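Long-range contacts in GTP cyclohydrolase 1 type 2 homolog (PDB 3LNL), which is of unknown function but binds a pair of zinc ions in each subunit of a toroidal NIF3-family hexamer whose two entrances are capped by PII-like domains: residues V18-A23 with H102-V107; S25-G30 with H68-F73; G111-L116 with Y240-M245. The protein carries 2 engineered substitutions. One frame throughout, in Å; residues are numbered along the deposited sequence.

Overall arrangement
From the N terminus, the chain leaves helix 7-17 and enters a loop that supplies the first halves of two contacts. Contact 1 closes a loop of 78 residues by bringing 18-23 against helix 103-106; contact 2, joining 25-30 to 68-73 beyond strand 64-67, is nested inside it. Contact 3 follows in series, setting helix 112-119 against the start of strand 240-253, so that the 123 residues it encloses include the PII-like insertion. The carboxylate of D27 in contact 2 is hydrogen-bonded to H102 and T103 of contact 1, while L105 and V107 of contact 1 make backbone bonds to V112 and G241 of contact 3. Contacts 1 and 2 share one zinc ion.

Contact 1 of 3, residues V18-A23 with H102-V107; sequences VPFSTA and HTNLDV. With ZN (zinc ion), chain G.
The chain leaves helix 7-17 at V18 and makes a short 3-10 turn over residues 20-22, which lies beside the short helix 103-106. The backbones come closest where A23 CA lies 4.1 Å from N104 CA. H102, at the N-cap position of the second segment, has a carbonyl that accepts from both L105 N and D106 N. N104 has by far the largest share of the buried surface. Its CG sits in the crowded position between backbone N and carbonyl carbon (chi1 54°), which carries the amide toward the turn. There ND2 donates to V18 O at 2.9 Å in a fairly straight bond (161°); the acceptor lies in the amide plane, but the donor stands above the carbonyl plane. The F20 ring runs alongside this amide, its CD2 3.4 Å from N104 ND2. In this NIF3 domain the same helix carries a zinc ligand: D106 grips the metal through both OD1 and OD2, and H68 and E333 complete the protein ligands. T22 OG1 donates to P19 O at 2.7 Å, reinforcing the turn, and a water bridges that hydroxyl to N104 O. V18 CG1 reaches L105 CD1 at 4.0 Å, while V107 CG2 packs on T22. T103 OG1 lies 3.3 Å from A23 CA, its polar bonds going to D27 and the backbone of E24.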
loop_
_atom_site.group_PDB
_atom_site.type_symbol
_atom_site.label_atom_id
_atom_site.label_comp_id
_atom_site.label_asym_id
_atom_site.label_seq_id
_atom_site.Cartn_x
_atom_site.Cartn_y
_atom_site.Cartn_z
ATOM N N VAL B 18 17.401 18.444 -23.721
ATOM C CA VAL B 18 16.610 17.236 -23.438
ATOM C C VAL B 18 16.535 17.079 -21.923
ATOM O O VAL B 18 17.255 16.258 -21.313
ATOM C CB VAL B 18 17.238 15.957 -24.071
ATOM C CG1 VAL B 18 16.337 14.708 -23.871
ATOM C CG2 VAL B 18 17.585 16.148 -25.583
ATOM N N PRO B 19 15.731 17.936 -21.290
ATOM C CA PRO B 19 15.880 18.128 -19.846
ATOM C C PRO B 19 15.727 16.838 -19.054
ATOM O O PRO B 19 14.727 16.130 -19.221
ATOM C CB PRO B 19 14.753 19.082 -19.483
ATOM C CG PRO B 19 14.307 19.698 -20.750
ATOM C CD PRO B 19 14.865 18.952 -21.914
ATOM N N PHE B 20 16.677 16.586 -18.150
ATOM C CA PHE B 20 16.644 15.346 -17.387
ATOM C C PHE B 20 15.393 15.255 -16.510
ATOM O O PHE B 20 14.917 14.154 -16.227
ATOM C CB PHE B 20 17.922 15.190 -16.598
ATOM C CG PHE B 20 19.084 14.850 -17.472
ATOM C CD1 PHE B 20 19.947 15.826 -17.915
ATOM C CD2 PHE B 20 19.244 13.553 -17.947
ATOM C CE1 PHE B 20 21.001 15.520 -18.758
ATOM C CE2 PHE B 20 20.288 13.229 -18.802
ATOM C CZ PHE B 20 21.178 14.205 -19.203
ATOM N N SER B 21 14.835 16.412 -16.147
ATOM C CA SER B 21 13.637 16.480 -15.335
ATOM C C SER B 21 12.378 15.934 -16.056
ATOM O O SER B 21 11.383 15.634 -15.413
ATOM C CB SER B 21 13.404 17.953 -14.905
ATOM O OG SER B 21 12.927 18.772 -15.994
ATOM N N THR B 22 12.425 15.799 -17.380
ATOM C CA THR B 22 11.282 15.264 -18.091
ATOM C C THR B 22 11.283 13.746 -18.086
ATOM O O THR B 22 10.328 13.135 -18.608
ATOM C CB THR B 22 11.158 15.833 -19.509
ATOM O OG1 THR B 22 12.297 15.474 -20.300
ATOM C CG2 THR B 22 10.988 17.417 -19.431
ATOM N N ALA B 23 12.358 13.128 -17.550
ATOM C CA ALA B 23 12.366 11.668 -17.381
ATOM C C ALA B 23 11.337 11.263 -16.334
ATOM O O ALA B 23 11.003 12.060 -15.468
ATOM C CB ALA B 23 13.778 11.164 -16.992
ATOM N N HIS B 102 17.475 8.568 -21.072
ATOM C CA HIS B 102 16.488 7.530 -21.220
ATOM C C HIS B 102 15.102 8.103 -21.482
ATOM O O HIS B 102 14.892 8.655 -22.565
ATOM C CB HIS B 102 16.508 6.545 -20.066
ATOM C CG HIS B 102 15.716 5.316 -20.339
ATOM N ND1 HIS B 102 15.013 4.644 -19.355
ATOM C CD2 HIS B 102 15.468 4.667 -21.504
ATOM C CE1 HIS B 102 14.387 3.608 -19.908
ATOM N NE2 HIS B 102 14.633 3.607 -21.210
ATOM N N THR B 103 14.179 8.066 -20.513
ATOM C CA THR B 103 12.825 8.491 -20.832
ATOM C C THR B 103 12.752 10.003 -21.153
ATOM O O THR B 103 11.867 10.384 -21.875
ATOM C CB THR B 103 11.769 8.071 -19.799
ATOM O OG1 THR B 103 12.085 8.618 -18.518
ATOM C CG2 THR B 103 11.641 6.515 -19.721
ATOM N N ASN B 104 13.681 10.852 -20.675
ATOM C CA ASN B 104 13.773 12.225 -21.225
ATOM C C ASN B 104 13.900 12.290 -22.750
ATOM O O ASN B 104 13.313 13.156 -23.405
ATOM C CB ASN B 104 14.815 13.138 -20.503
ATOM C CG ASN B 104 16.201 12.536 -20.443
ATOM O OD1 ASN B 104 16.367 11.309 -20.264
ATOM N ND2 ASN B 104 17.226 13.396 -20.629
ATOM N N LEU B 105 14.608 11.347 -23.337
ATOM C CA LEU B 105 14.696 11.302 -24.797
ATOM C C LEU B 105 13.461 10.664 -25.436
ATOM O O LEU B 105 13.128 11.024 -26.557
ATOM C CB LEU B 105 15.975 10.569 -25.221
ATOM C CG LEU B 105 16.402 10.738 -26.670
ATOM C CD1 LEU B 105 16.931 12.162 -26.943
ATOM C CD2 LEU B 105 17.477 9.630 -26.940
ATOM N N ASP B 106 12.783 9.739 -24.733
ATOM C CA ASP B 106 11.510 9.160 -25.221
ATOM C C ASP B 106 10.414 10.205 -25.360
ATOM O O ASP B 106 9.536 10.058 -26.214
ATOM C CB ASP B 106 11.004 8.003 -24.329
ATOM C CG ASP B 106 11.830 6.731 -24.512
ATOM O OD1 ASP B 106 12.030 6.377 -25.711
ATOM O OD2 ASP B 106 12.260 6.105 -23.486
ATOM N N VAL B 107 10.464 11.250 -24.530
ATOM C CA VAL B 107 9.402 12.239 -24.488
ATOM C C VAL B 107 9.766 13.582 -25.125
ATOM O O VAL B 107 8.950 14.506 -25.194
ATOM C CB VAL B 107 8.910 12.490 -23.061
ATOM C CG1 VAL B 107 8.460 11.150 -22.373
ATOM C CG2 VAL B 107 9.961 13.316 -22.234
HETATM ZN ZN ZN G . 12.846 4.459 -25.005
HETATM O O HOH W 1 13.038 15.812 -23.058
HETATM O O HOH W 2 13.375 3.057 -23.552
HETATM O O HOH W 3 10.988 3.338 -24.693
#

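Contact 2 of 3, residues S25-G30 with H68-F73; sequences SWDNVG and HHPLIF. With ZN (zinc ion), chain G; ZN (zinc ion), chain F.
A single amide nitrogen joins two subunits here: N28 ND2 donates to I72 O at 2.7 Å and also to T77 O of a neighbouring subunit. The bond to I72 is nearly straight (168°), and its acceptor lies close to the amide plane of N28, although ND2 stands well above the plane of the I72 carbonyl. With CG anti to the backbone N (chi1 -165°), the N28 side chain extends across to the loop 68-73. The N28 carbonyl is turned to a less polar surface, its O 3.3 Å from P70 CB; this buried oxygen has no polar partner in the model. Farther out, W26 and F73 meet rim to rim, CE3 of the indole 3.5 Å from CZ of the phenyl ring. Their planes are almost perpendicular (84°), yet neither ring lies over the face of the other.

Neither segment has regular helix or strand through the contact; both are loops beside the dinuclear metal centre of the NIF3 fold, the second following strand 64-67. H68 NE2 binds one zinc ion at 2.2 Å and H69 NE2 the other at the same distance, while one water bridges the two metals. D106, H330 and E333 complete the protein ligands, E333 serving both ions. D27 lies behind the second shell: its OD1 accepts from H102 ND1, and H102 NE2 bonds the metal-bridging water. The same D27 OD1 also takes the backbone N of N28 at 2.8 Å, from above the carboxylate plane, and OD2 turns to T103; with both oxygens engaged, the carboxylate is probably held against rotation. P70 CG lies 4.0 Å from D27 OD1.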
loop_
_atom_site.group_PDB
_atom_site.type_symbol
_atom_site.label_atom_id
_atom_site.label_comp_id
_atom_site.label_asym_id
_atom_site.label_seq_id
_atom_site.Cartn_x
_atom_site.Cartn_y
_atom_site.Cartn_z
ATOM N N SER B 25 9.800 9.493 -12.998
ATOM C CA SER B 25 10.391 9.513 -11.660
ATOM C C SER B 25 10.999 8.180 -11.242
ATOM O O SER B 25 11.900 8.160 -10.431
ATOM C CB SER B 25 9.334 9.918 -10.623
ATOM O OG SER B 25 8.322 8.932 -10.613
ATOM N N TRP B 26 10.558 7.067 -11.833
ATOM C CA TRP B 26 11.209 5.770 -11.611
ATOM C C TRP B 26 12.529 5.580 -12.395
ATOM O O TRP B 26 13.212 4.605 -12.170
ATOM C CB TRP B 26 10.265 4.587 -11.948
ATOM C CG TRP B 26 9.637 4.695 -13.300
ATOM C CD1 TRP B 26 8.375 5.152 -13.579
ATOM C CD2 TRP B 26 10.243 4.369 -14.572
ATOM N NE1 TRP B 26 8.171 5.153 -14.959
ATOM C CE2 TRP B 26 9.288 4.669 -15.582
ATOM C CE3 TRP B 26 11.474 3.867 -14.947
ATOM C CZ2 TRP B 26 9.549 4.497 -16.923
ATOM C CZ3 TRP B 26 11.732 3.687 -16.308
ATOM C CH2 TRP B 26 10.762 3.996 -17.273
ATOM N N ASP B 27 12.839 6.457 -13.360
ATOM C CA ASP B 27 13.936 6.221 -14.280
ATOM C C ASP B 27 15.273 6.575 -13.596
ATOM O O ASP B 27 15.293 7.155 -12.486
ATOM C CB ASP B 27 13.729 7.088 -15.522
ATOM C CG ASP B 27 14.394 6.556 -16.750
ATOM O OD1 ASP B 27 15.140 5.558 -16.697
ATOM O OD2 ASP B 27 14.175 7.202 -17.822
ATOM N N ASN B 28 16.364 6.169 -14.224
ATOM C CA ASN B 28 17.700 6.475 -13.757
ATOM C C ASN B 28 18.475 7.144 -14.874
ATOM O O ASN B 28 18.985 6.470 -15.773
ATOM C CB ASN B 28 18.367 5.202 -13.286
ATOM C CG ASN B 28 19.610 5.479 -12.454
ATOM O OD1 ASN B 28 19.662 6.472 -11.762
ATOM N ND2 ASN B 28 20.627 4.632 -12.571
ATOM N N VAL B 29 18.540 8.479 -14.847
ATOM C CA VAL B 29 19.097 9.245 -15.976
ATOM C C VAL B 29 20.221 10.165 -15.572
ATOM O O VAL B 29 20.428 10.442 -14.377
ATOM C CB VAL B 29 18.012 10.025 -16.785
ATOM C CG1 VAL B 29 17.012 9.050 -17.458
ATOM C CG2 VAL B 29 17.275 11.034 -15.929
ATOM N N GLY B 30 20.997 10.601 -16.554
ATOM C CA GLY B 30 22.089 11.501 -16.291
ATOM C C GLY B 30 23.423 10.801 -16.249
ATOM O O GLY B 30 23.613 9.759 -16.891
ATOM N N HIS B 68 20.860 5.299 -24.506
ATOM C CA HIS B 68 19.463 5.497 -24.212
ATOM C C HIS B 68 19.096 4.717 -22.946
ATOM O O HIS B 68 18.641 5.291 -21.958
ATOM C CB HIS B 68 18.586 5.057 -25.376
ATOM C CG HIS B 68 17.131 5.297 -25.162
ATOM N ND1 HIS B 68 16.637 6.471 -24.642
ATOM C CD2 HIS B 68 16.057 4.512 -25.397
ATOM C CE1 HIS B 68 15.317 6.417 -24.625
ATOM N NE2 HIS B 68 14.938 5.195 -24.965
ATOM N N HIS B 69 19.363 3.422 -22.949
ATOM C CA HIS B 69 18.997 2.590 -21.829
ATOM C C HIS B 69 20.038 2.759 -20.714
ATOM O O HIS B 69 21.243 2.745 -20.986
ATOM C CB HIS B 69 18.886 1.144 -22.227
ATOM C CG HIS B 69 17.720 0.854 -23.129
ATOM N ND1 HIS B 69 17.739 -0.173 -24.050
ATOM C CD2 HIS B 69 16.523 1.458 -23.262
ATOM C CE1 HIS B 69 16.587 -0.193 -24.699
ATOM N NE2 HIS B 69 15.797 0.731 -24.185
ATOM N N PRO B 70 19.587 2.874 -19.475
ATOM C CA PRO B 70 20.515 3.069 -18.362
ATOM C C PRO B 70 21.165 1.733 -17.994
ATOM O O PRO B 70 20.498 0.750 -17.691
ATOM C CB PRO B 70 19.606 3.620 -17.241
ATOM C CG PRO B 70 18.275 3.149 -17.567
ATOM C CD PRO B 70 18.192 2.996 -19.044
ATOM N N LEU B 71 22.488 1.687 -18.003
ATOM C CA LEU B 71 23.195 0.460 -17.715
ATOM C C LEU B 71 22.944 0.062 -16.257
ATOM O O LEU B 71 22.935 -1.132 -15.927
ATOM C CB LEU B 71 24.679 0.668 -17.949
ATOM C CG LEU B 71 25.646 -0.492 -17.729
ATOM C CD1 LEU B 71 25.293 -1.692 -18.674
ATOM C CD2 LEU B 71 27.091 -0.038 -17.896
ATOM N N ILE B 72 22.814 1.064 -15.400
ATOM C CA ILE B 72 22.419 0.840 -13.999
ATOM C C ILE B 72 21.004 1.330 -13.904
ATOM O O ILE B 72 20.734 2.496 -14.181
ATOM C CB ILE B 72 23.299 1.581 -12.993
ATOM C CG1 ILE B 72 24.746 1.098 -13.098
ATOM C CG2 ILE B 72 22.749 1.375 -11.490
ATOM C CD1 ILE B 72 25.754 2.004 -12.317
ATOM N N PHE B 73 20.086 0.433 -13.604
ATOM C CA PHE B 73 18.686 0.815 -13.511
ATOM C C PHE B 73 18.227 0.643 -12.095
ATOM O O PHE B 73 18.111 1.621 -11.373
ATOM C CB PHE B 73 17.829 0.073 -14.526
ATOM C CG PHE B 73 16.405 0.468 -14.491
ATOM C CD1 PHE B 73 16.029 1.804 -14.654
ATOM C CD2 PHE B 73 15.414 -0.489 -14.292
ATOM C CE1 PHE B 73 14.709 2.186 -14.607
ATOM C CE2 PHE B 73 14.040 -0.110 -14.230
ATOM C CZ PHE B 73 13.696 1.221 -14.379
HETATM ZN ZN ZN G . 12.846 4.459 -25.005
HETATM ZN ZN ZN F . 13.605 1.072 -24.381
HETATM O O HOH W 4 13.571 0.296 -22.278
HETATM O O HOH W 5 11.407 1.166 -24.043
HETATM O O HOH W 2 13.375 3.057 -23.552
HETATM O O HOH W 3 10.988 3.338 -24.693
#

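Contact 3 of 3, residues G111-L116 with Y240-M245; sequences GVNMML and YGLGVM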
loop_
_atom_site.group_PDB
_atom_site.type_symbol
_atom_site.label_atom_id
_atom_site.label_comp_id
_atom_site.label_asym_id
_atom_site.label_seq_id
_atom_site.Cartn_x
_atom_site.Cartn_y
_atom_site.Cartn_z
ATOM N N GLY B 111 13.067 13.635 -29.899
ATOM C CA GLY B 111 13.547 12.365 -29.316
ATOM C C GLY B 111 13.196 11.088 -30.073
ATOM O O GLY B 111 12.997 11.146 -31.258
ATOM N N VAL B 112 13.132 9.941 -29.369
ATOM C CA VAL B 112 13.072 8.614 -30.000
ATOM C C VAL B 112 11.891 8.461 -31.016
ATOM O O VAL B 112 12.029 7.910 -32.130
ATOM C CB VAL B 112 12.984 7.500 -28.902
ATOM C CG1 VAL B 112 12.816 6.108 -29.487
ATOM C CG2 VAL B 112 14.238 7.563 -27.996
ATOM N N ASN B 113 10.754 8.982 -30.635
ATOM C CA ASN B 113 9.545 8.842 -31.445
ATOM C C ASN B 113 9.455 9.756 -32.629
ATOM O O ASN B 113 9.052 9.299 -33.697
ATOM C CB ASN B 113 8.328 8.848 -30.547
ATOM C CG ASN B 113 8.394 7.692 -29.575
ATOM O OD1 ASN B 113 8.554 6.566 -30.008
ATOM N ND2 ASN B 113 8.410 7.979 -28.264
ATOM N N MET B 114 9.973 10.982 -32.498
ATOM C CA MET B 114 10.187 11.840 -33.686
ATOM C C MET B 114 11.150 11.148 -34.636
ATOM O O MET B 114 10.899 11.132 -35.839
ATOM C CB MET B 114 10.681 13.220 -33.288
ATOM C CG MET B 114 11.228 14.070 -34.428
ATOM S SD MET B 114 9.883 14.476 -35.546
ATOM C CE MET B 114 8.963 15.667 -34.574
ATOM N N MET B 115 12.250 10.584 -34.107
ATOM C CA MET B 115 13.229 9.862 -34.927
ATOM C C MET B 115 12.635 8.670 -35.653
ATOM O O MET B 115 12.873 8.478 -36.857
ATOM C CB MET B 115 14.395 9.379 -34.069
ATOM C CG MET B 115 15.276 10.521 -33.561
ATOM S SD MET B 115 16.326 9.907 -32.284
ATOM C CE MET B 115 17.002 11.434 -31.557
ATOM N N LEU B 116 11.857 7.877 -34.939
ATOM C CA LEU B 116 11.146 6.759 -35.555
ATOM C C LEU B 116 10.215 7.208 -36.685
ATOM O O LEU B 116 10.273 6.686 -37.789
ATOM C CB LEU B 116 10.387 5.945 -34.490
ATOM C CG LEU B 116 11.296 5.030 -33.673
ATOM C CD1 LEU B 116 10.518 4.534 -32.418
ATOM C CD2 LEU B 116 11.870 3.845 -34.539
ATOM N N TYR B 240 6.588 18.278 -24.015
ATOM C CA TYR B 240 7.109 16.935 -23.803
ATOM C C TYR B 240 5.953 15.949 -23.643
ATOM O O TYR B 240 4.947 16.240 -23.016
ATOM C CB TYR B 240 8.086 16.896 -22.582
ATOM C CG TYR B 240 9.204 17.940 -22.714
ATOM C CD1 TYR B 240 9.082 19.233 -22.151
ATOM C CD2 TYR B 240 10.346 17.658 -23.445
ATOM C CE1 TYR B 240 10.092 20.201 -22.325
ATOM C CE2 TYR B 240 11.314 18.599 -23.641
ATOM C CZ TYR B 240 11.186 19.875 -23.084
ATOM O OH TYR B 240 12.206 20.762 -23.306
ATOM N N GLY B 241 6.107 14.763 -24.228
ATOM C CA GLY B 241 5.118 13.710 -24.072
ATOM C C GLY B 241 5.611 12.426 -24.689
ATOM O O GLY B 241 6.425 12.454 -25.621
ATOM N N LEU B 242 5.119 11.298 -24.161
ATOM C CA LEU B 242 5.462 9.957 -24.631
ATOM C C LEU B 242 4.665 9.518 -25.873
ATOM O O LEU B 242 3.463 9.189 -25.795
ATOM C CB LEU B 242 5.308 8.925 -23.506
ATOM C CG LEU B 242 5.745 7.527 -23.930
ATOM C CD1 LEU B 242 7.289 7.487 -24.106
ATOM C CD2 LEU B 242 5.274 6.479 -22.942
ATOM N N GLY B 243 5.363 9.544 -27.000
ATOM C CA GLY B 243 4.848 9.127 -28.274
ATOM C C GLY B 243 4.676 10.305 -29.208
ATOM O O GLY B 243 4.721 11.467 -28.803
ATOM N N VAL B 244 4.481 9.970 -30.476
ATOM C CA VAL B 244 4.027 10.900 -31.493
ATOM C C VAL B 244 2.844 10.339 -32.251
ATOM O O VAL B 244 2.675 9.103 -32.380
ATOM C CB VAL B 244 5.147 11.246 -32.528
ATOM C CG1 VAL B 244 6.281 12.061 -31.827
ATOM C CG2 VAL B 244 5.670 9.991 -33.292
ATOM N N MET B 245 2.039 11.251 -32.802
ATOM C CA MET B 245 1.042 10.905 -33.812
ATOM C C MET B 245 1.574 11.470 -35.091
ATOM O O MET B 245 2.043 12.598 -35.100
ATOM C CB MET B 245 -0.358 11.516 -33.519
ATOM C CG MET B 245 -1.479 10.955 -34.415
ATOM S SD MET B 245 -2.036 9.275 -33.894
ATOM C CE MET B 245 -2.833 9.687 -32.299
HETATM O O HOH W 6 7.793 11.185 -27.863
#
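N113 and V244 carry most of this buried contact, with G243, the residue before V244, facing the N113 amide. N113 is in the first turn of helix 112-119, and its CG stands anti to the carbonyl carbon (chi1 -61°), sending the amide toward the backbone of G243. ND2 lies 3.7 Å from G243 CA. A water links the two segments: it accepts from N113 ND2 at 3.3 Å and from G243 N at 3.1 Å, and can donate to G241 O, 2.9 Å away, though other acceptors compete for its protons. The other end of the amide is held by the backbone N of G287, while ND2 also makes a weak bond to D106 O; together these partners would limit rotation of the group. V244 meets the helix through both methyls, which lie side by side against one side of the N113-M114 peptide, CG2 3.5 Å from N113 O and CG1 3.9 Å from M114 N. G243 has backbone angles (111°/166°) at which a side chain would collide with the preceding carbonyl oxygen. Helix-on-strand contact of this kind, bridged by an ordered water, joins the N-terminal NIF3 domain to strand 240-253, where the chain returns from the PII-like insertion.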